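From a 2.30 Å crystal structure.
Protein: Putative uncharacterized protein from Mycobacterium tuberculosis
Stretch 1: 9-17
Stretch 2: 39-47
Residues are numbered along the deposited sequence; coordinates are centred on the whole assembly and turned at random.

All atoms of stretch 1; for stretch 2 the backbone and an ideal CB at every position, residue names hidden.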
ATOM      1  N   ALA A   9      20.467 -15.322 -16.851  1.00 78.41           N
ATOM      2  CA  ALA A   9      19.545 -14.155 -16.748  1.00 78.21           C
ATOM      3  C   ALA A   9      20.311 -12.918 -16.278  1.00 77.32           C
ATOM      4  O   ALA A   9      20.978 -12.952 -15.239  1.00 77.69           O
ATOM      5  CB  ALA A   9      18.415 -14.477 -15.769  1.00 78.79           C
ATOM      6  N   GLU A  10      20.224 -11.833 -17.048  1.00 75.08           N
ATOM      7  CA  GLU A  10      20.909 -10.593 -16.688  1.00 71.47           C
ATOM      8  C   GLU A  10      20.127  -9.357 -17.113  1.00 67.99           C
ATOM      9  O   GLU A  10      19.586  -9.294 -18.220  1.00 68.53           O
ATOM     10  CB  GLU A  10      22.306 -10.543 -17.308  1.00 73.74           C
ATOM     11  CG  GLU A  10      23.416 -10.259 -16.297  1.00 76.49           C
ATOM     12  CD  GLU A  10      23.012  -9.245 -15.233  1.00 76.38           C
ATOM     13  OE1 GLU A  10      22.231  -9.609 -14.332  1.00 77.08           O
ATOM     14  OE2 GLU A  10      23.472  -8.085 -15.296  1.00 77.74           O
ATOM     15  N   LEU A  11      20.095  -8.368 -16.225  1.00 62.67           N
ATOM     16  CA  LEU A  11      19.362  -7.132 -16.459  1.00 57.29           C
ATOM     17  C   LEU A  11      20.294  -5.932 -16.595  1.00 54.94           C
ATOM     18  O   LEU A  11      21.112  -5.679 -15.712  1.00 53.97           O
ATOM     19  CB  LEU A  11      18.417  -6.862 -15.284  1.00 54.14           C
ATOM     20  CG  LEU A  11      17.793  -8.040 -14.539  1.00 52.81           C
ATOM     21  CD1 LEU A  11      17.221  -7.559 -13.218  1.00 51.21           C
ATOM     22  CD2 LEU A  11      16.728  -8.687 -15.386  1.00 50.34           C
ATOM     23  N   ASP A  12      20.163  -5.186 -17.687  1.00 52.46           N
ATOM     24  CA  ASP A  12      20.991  -4.008 -17.859  1.00 51.50           C
ATOM     25  C   ASP A  12      20.464  -2.932 -16.918  1.00 51.26           C
ATOM     26  O   ASP A  12      19.449  -3.125 -16.247  1.00 50.96           O
ATOM     27  CB  ASP A  12      20.972  -3.513 -19.313  1.00 53.78           C
ATOM     28  CG  ASP A  12      19.601  -3.053 -19.769  1.00 55.56           C
ATOM     29  OD1 ASP A  12      18.969  -2.242 -19.062  1.00 57.53           O
ATOM     30  OD2 ASP A  12      19.159  -3.490 -20.854  1.00 57.81           O
ATOM     31  N   ALA A  13      21.153  -1.799 -16.874  1.00 49.73           N
ATOM     32  CA  ALA A  13      20.779  -0.698 -16.003  1.00 49.11           C
ATOM     33  C   ALA A  13      19.296  -0.388 -16.060  1.00 49.81           C
ATOM     34  O   ALA A  13      18.618  -0.333 -15.033  1.00 48.87           O
ATOM     35  CB  ALA A  13      21.576   0.535 -16.367  1.00 46.85           C
ATOM     36  N   ASP A  14      18.800  -0.178 -17.273  1.00 50.22           N
ATOM     37  CA  ASP A  14      17.398   0.143 -17.486  1.00 50.36           C
ATOM     38  C   ASP A  14      16.424  -0.948 -17.051  1.00 47.57           C
ATOM     39  O   ASP A  14      15.316  -0.645 -16.627  1.00 48.40           O
ATOM     40  CB  ASP A  14      17.166   0.510 -18.958  1.00 52.57           C
ATOM     41  CG  ASP A  14      17.526   1.954 -19.259  1.00 53.02           C
ATOM     42  OD1 ASP A  14      18.125   2.613 -18.380  1.00 54.94           O
ATOM     43  OD2 ASP A  14      17.206   2.428 -20.369  1.00 53.04           O
ATOM     44  N   GLU A  15      16.814  -2.209 -17.151  1.00 45.78           N
ATOM     45  CA  GLU A  15      15.919  -3.277 -16.719  1.00 46.81           C
ATOM     46  C   GLU A  15      15.863  -3.354 -15.201  1.00 44.94           C
ATOM     47  O   GLU A  15      14.796  -3.449 -14.620  1.00 46.50           O
ATOM     48  CB  GLU A  15      16.357  -4.626 -17.282  1.00 47.21           C
ATOM     49  CG  GLU A  15      15.630  -4.996 -18.539  1.00 50.95           C
ATOM     50  CD  GLU A  15      14.128  -5.032 -18.344  1.00 53.67           C
ATOM     51  OE1 GLU A  15      13.652  -5.897 -17.578  1.00 52.50           O
ATOM     52  OE2 GLU A  15      13.424  -4.189 -18.950  1.00 55.91           O
ATOM     53  N   LEU A  16      17.023  -3.295 -14.564  1.00 44.22           N
ATOM     54  CA  LEU A  16      17.106  -3.359 -13.108  1.00 44.23           C
ATOM     55  C   LEU A  16      16.248  -2.254 -12.503  1.00 44.76           C
ATOM     56  O   LEU A  16      15.570  -2.465 -11.494  1.00 44.01           O
ATOM     57  CB  LEU A  16      18.555  -3.178 -12.652  1.00 42.51           C
ATOM     58  CG  LEU A  16      19.053  -3.933 -11.412  1.00 43.19           C
ATOM     59  CD1 LEU A  16      19.798  -2.963 -10.504  1.00 38.44           C
ATOM     60  CD2 LEU A  16      17.903  -4.584 -10.680  1.00 40.23           C
ATOM     61  N   LYS A  17      16.285  -1.077 -13.120  1.00 43.93           N
ATOM     62  CA  LYS A  17      15.509   0.052 -12.634  1.00 44.25           C
ATOM     63  C   LYS A  17      14.021  -0.280 -12.695  1.00 43.80           C
ATOM     64  O   LYS A  17      13.265   0.047 -11.784  1.00 41.76           O
ATOM     65  CB  LYS A  17      15.819   1.302 -13.461  1.00 43.80           C
ATOM     66  CG  LYS A  17      15.054   2.550 -13.035  1.00 47.83           C
ATOM     67  CD  LYS A  17      15.888   3.804 -13.302  1.00 51.78           C
ATOM     68  CE  LYS A  17      15.106   5.091 -13.068  1.00 50.60           C
ATOM     69  NZ  LYS A  17      14.175   5.395 -14.191  1.00 53.19           N
ATOM     70  N   UNK A  39      15.855 -11.072  -4.379  1.00 46.33           N
ATOM     71  CA  UNK A  39      14.671 -11.199  -5.225  1.00 47.44           C
ATOM     72  C   UNK A  39      15.006 -11.016  -6.692  1.00 48.14           C
ATOM     73  O   UNK A  39      14.467 -11.701  -7.567  1.00 49.41           O
ATOM     74  CB  UNK A  39      13.607 -10.182  -4.806  1.00 47.44           C
ATOM     75  N   UNK A  40      15.913 -10.089  -6.955  1.00 48.02           N
ATOM     76  CA  UNK A  40      16.302  -9.788  -8.311  1.00 48.97           C
ATOM     77  C   UNK A  40      17.552 -10.537  -8.778  1.00 51.73           C
ATOM     78  O   UNK A  40      17.977 -10.399  -9.930  1.00 51.23           O
ATOM     79  CB  UNK A  40      16.528  -8.281  -8.444  1.00 48.97           C
ATOM     80  N   UNK A  41      18.144 -11.326  -7.885  1.00 52.25           N
ATOM     81  CA  UNK A  41      19.332 -12.106  -8.233  1.00 54.44           C
ATOM     82  C   UNK A  41      20.558 -11.279  -8.641  1.00 52.61           C
ATOM     83  O   UNK A  41      21.312 -11.690  -9.515  1.00 52.22           O
ATOM     84  CB  UNK A  41      18.980 -13.060  -9.376  1.00 54.44           C
ATOM     85  N   UNK A  42      20.760 -10.134  -8.002  1.00 50.32           N
ATOM     86  CA  UNK A  42      21.887  -9.274  -8.317  1.00 50.37           C
ATOM     87  C   UNK A  42      22.773  -9.048  -7.100  1.00 50.53           C
ATOM     88  O   UNK A  42      22.427  -9.431  -5.983  1.00 50.94           O
ATOM     89  CB  UNK A  42      21.392  -7.933  -8.863  1.00 50.37           C
ATOM     90  N   UNK A  43      23.954  -8.443  -7.309  1.00 51.25           N
ATOM     91  CA  UNK A  43      24.857  -8.171  -6.187  1.00 50.29           C
ATOM     92  C   UNK A  43      24.227  -7.008  -5.425  1.00 50.46           C
ATOM     93  O   UNK A  43      23.725  -6.060  -6.041  1.00 51.47           O
ATOM     94  CB  UNK A  43      26.279  -7.849  -6.650  1.00 50.29           C
ATOM     95  N   UNK A  44      24.238  -7.064  -4.100  1.00 48.94           N
ATOM     96  CA  UNK A  44      23.627  -5.977  -3.357  1.00 48.20           C
ATOM     97  C   UNK A  44      24.276  -4.633  -3.651  1.00 46.93           C
ATOM     98  O   UNK A  44      23.580  -3.629  -3.751  1.00 49.66           O
ATOM     99  CB  UNK A  44      23.699  -6.268  -1.857  1.00 48.20           C
ATOM    100  N   UNK A  45      25.596  -4.599  -3.813  1.00 44.52           N
ATOM    101  CA  UNK A  45      26.273  -3.329  -4.071  1.00 42.06           C
ATOM    102  C   UNK A  45      25.670  -2.618  -5.281  1.00 41.30           C
ATOM    103  O   UNK A  45      25.638  -1.390  -5.342  1.00 41.29           O
ATOM    104  CB  UNK A  45      27.770  -3.560  -4.290  1.00 42.06           C
ATOM    105  N   UNK A  46      25.211  -3.415  -6.244  1.00 41.84           N
ATOM    106  CA  UNK A  46      24.599  -2.920  -7.475  1.00 41.31           C
ATOM    107  C   UNK A  46      23.207  -2.351  -7.161  1.00 40.12           C
ATOM    108  O   UNK A  46      22.882  -1.224  -7.546  1.00 41.00           O
ATOM    109  CB  UNK A  46      24.507  -4.033  -8.520  1.00 41.31           C
ATOM    110  N   UNK A  47      22.393  -3.128  -6.451  1.00 38.92           N
ATOM    111  CA  UNK A  47      21.050  -2.690  -6.073  1.00 36.89           C
ATOM    112  C   UNK A  47      21.149  -1.435  -5.202  1.00 38.08           C
ATOM    113  O   UNK A  47      20.508  -0.417  -5.475  1.00 37.10           O
ATOM    114  CB  UNK A  47      20.302  -3.802  -5.336  1.00 36.89           C
TER

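Position 39 lies in a helix, and nothing of stretch 1 comes within 5.5 Å of its ideal CB; the contact sets no preference, and the residue is Ala39.

At position 40 the CA-to-CB bond points toward stretch 1, with the ideal CB 4.5 Å from Leu16 CD2 and 4.9 Å from Leu11 CD1. Two leucine methyl groups leave room for a side chain that is small or medium, such as alanine or valine, with serine or threonine possible at the cost of a hydroxyl among methyl groups. The residue is Thr40, in the t rotamer, whose OG1 lies 3.5 Å from Leu11 CD1 and 3.8 Å from Leu16 CD2. The hydroxyl gains packing there but finds no polar partner in the model.

Position 41 has phi/psi of 62/37°, a left-handed conformation that favours glycine and is tolerated by asparagine and, less readily, by others. Its CB points toward stretch 1 but touches nothing. The residue is Glu41, which closes the preceding helix in a Schellman motif.

The backbone is extended at position 42, and CB points toward stretch 1, 5.2 Å from Leu16 CD2. Farther out waits the carboxylate of Glu10, so a long side chain with a terminal donor, such as glutamine, lysine or arginine, would suit. The residue is Gln42. With chi1 and chi2 both m, its CG passes 4.3 Å from Leu16 CD2, and its NE2 donates a hydrogen bond to Glu10 OE1 (2.9 Å).

Position 43 is out of reach of stretch 1. Its phi of -74° and its place just before a helix allow proline as well as the usual capping residues; it is Pro43. Positions 44 and 45, in the first turn of that helix, are also out of reach and leave the choice open: they are Val44 and Tyr45.

Position 46 turns its CB back toward stretch 1, 5.2 Å from Leu16 CD1. Beyond lie the carbonyl of Leu11, which accepts no hydrogen bond within stretch 1, and the acidic Glu10, which invite a long, basic side chain, lysine or arginine, although a large apolar one could also cover Leu16. The residue is Arg46, extended through three t angles. Its NH2 reaches Leu11 O at 2.6 Å in a weak hydrogen bond, the carbonyl lying near the guanidinium plane, while Leu16 CG covers one face. Arg46 NE donates to Gln42 OE1 (3.1 Å), tying together the two side chains that reach across. Glu10 OE2, 4.2 Å from Arg46 NH2, adds a favourable charge beyond salt-bridge range.

At position 47 CB points sideways, 5.3 Å from Leu16 CD1, where a medium apolar residue fits; it is Val47, near Leu16 without close contact.

Stretch 2, residues 39-47: ATEQPVYRV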
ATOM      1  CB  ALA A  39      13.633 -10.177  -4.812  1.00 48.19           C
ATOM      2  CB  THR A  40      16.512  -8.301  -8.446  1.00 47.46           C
ATOM      3  OG1 THR A  40      16.381  -7.941  -9.818  1.00 49.18           O
ATOM      4  CG2 THR A  40      17.879  -7.905  -7.919  1.00 45.48           C
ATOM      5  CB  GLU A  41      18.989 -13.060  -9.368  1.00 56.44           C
ATOM      6  CG  GLU A  41      19.377 -14.483  -9.104  1.00 62.79           C
ATOM      7  CD  GLU A  41      18.221 -15.425  -9.324  1.00 66.40           C
ATOM      8  OE1 GLU A  41      17.627 -15.392 -10.426  1.00 68.87           O
ATOM      9  OE2 GLU A  41      17.902 -16.193  -8.392  1.00 70.90           O
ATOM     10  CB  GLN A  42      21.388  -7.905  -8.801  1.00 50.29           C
ATOM     11  CG  GLN A  42      20.498  -7.950 -10.023  1.00 49.96           C
ATOM     12  CD  GLN A  42      21.223  -8.464 -11.240  1.00 51.39           C
ATOM     13  OE1 GLN A  42      22.229  -7.895 -11.653  1.00 55.52           O
ATOM     14  NE2 GLN A  42      20.718  -9.544 -11.824  1.00 49.70           N
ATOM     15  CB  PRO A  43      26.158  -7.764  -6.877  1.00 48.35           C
ATOM     16  CG  PRO A  43      26.111  -8.511  -8.163  1.00 49.84           C
ATOM     17  CD  PRO A  43      24.675  -8.341  -8.592  1.00 51.46           C
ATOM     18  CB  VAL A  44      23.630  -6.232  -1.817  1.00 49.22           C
ATOM     19  CG1 VAL A  44      23.315  -7.682  -1.535  1.00 46.01           C
ATOM     20  CG2 VAL A  44      24.953  -5.814  -1.195  1.00 51.01           C
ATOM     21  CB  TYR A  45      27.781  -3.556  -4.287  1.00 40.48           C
ATOM     22  CG  TYR A  45      28.171  -3.987  -5.686  1.00 36.84           C
ATOM     23  CD1 TYR A  45      28.271  -3.052  -6.714  1.00 35.78           C
ATOM     24  CD2 TYR A  45      28.367  -5.332  -5.995  1.00 36.30           C
ATOM     25  CE1 TYR A  45      28.542  -3.441  -8.013  1.00 35.02           C
ATOM     26  CE2 TYR A  45      28.644  -5.734  -7.289  1.00 36.95           C
ATOM     27  CZ  TYR A  45      28.727  -4.777  -8.295  1.00 37.58           C
ATOM     28  OH  TYR A  45      28.998  -5.157  -9.591  1.00 41.57           O
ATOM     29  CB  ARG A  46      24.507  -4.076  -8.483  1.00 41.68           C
ATOM     30  CG  ARG A  46      23.871  -3.760  -9.837  1.00 43.60           C
ATOM     31  CD  ARG A  46      24.240  -4.866 -10.821  1.00 44.50           C
ATOM     32  NE  ARG A  46      23.381  -5.001 -12.000  1.00 44.93           N
ATOM     33  CZ  ARG A  46      23.075  -4.015 -12.833  1.00 46.92           C
ATOM     34  NH1 ARG A  46      23.549  -2.798 -12.612  1.00 47.28           N
ATOM     35  NH2 ARG A  46      22.326  -4.254 -13.905  1.00 43.75           N
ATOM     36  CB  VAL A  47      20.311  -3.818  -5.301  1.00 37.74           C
ATOM     37  CG1 VAL A  47      18.931  -3.355  -4.842  1.00 37.68           C
ATOM     38  CG2 VAL A  47      20.178  -5.032  -6.187  1.00 32.66           C
TER
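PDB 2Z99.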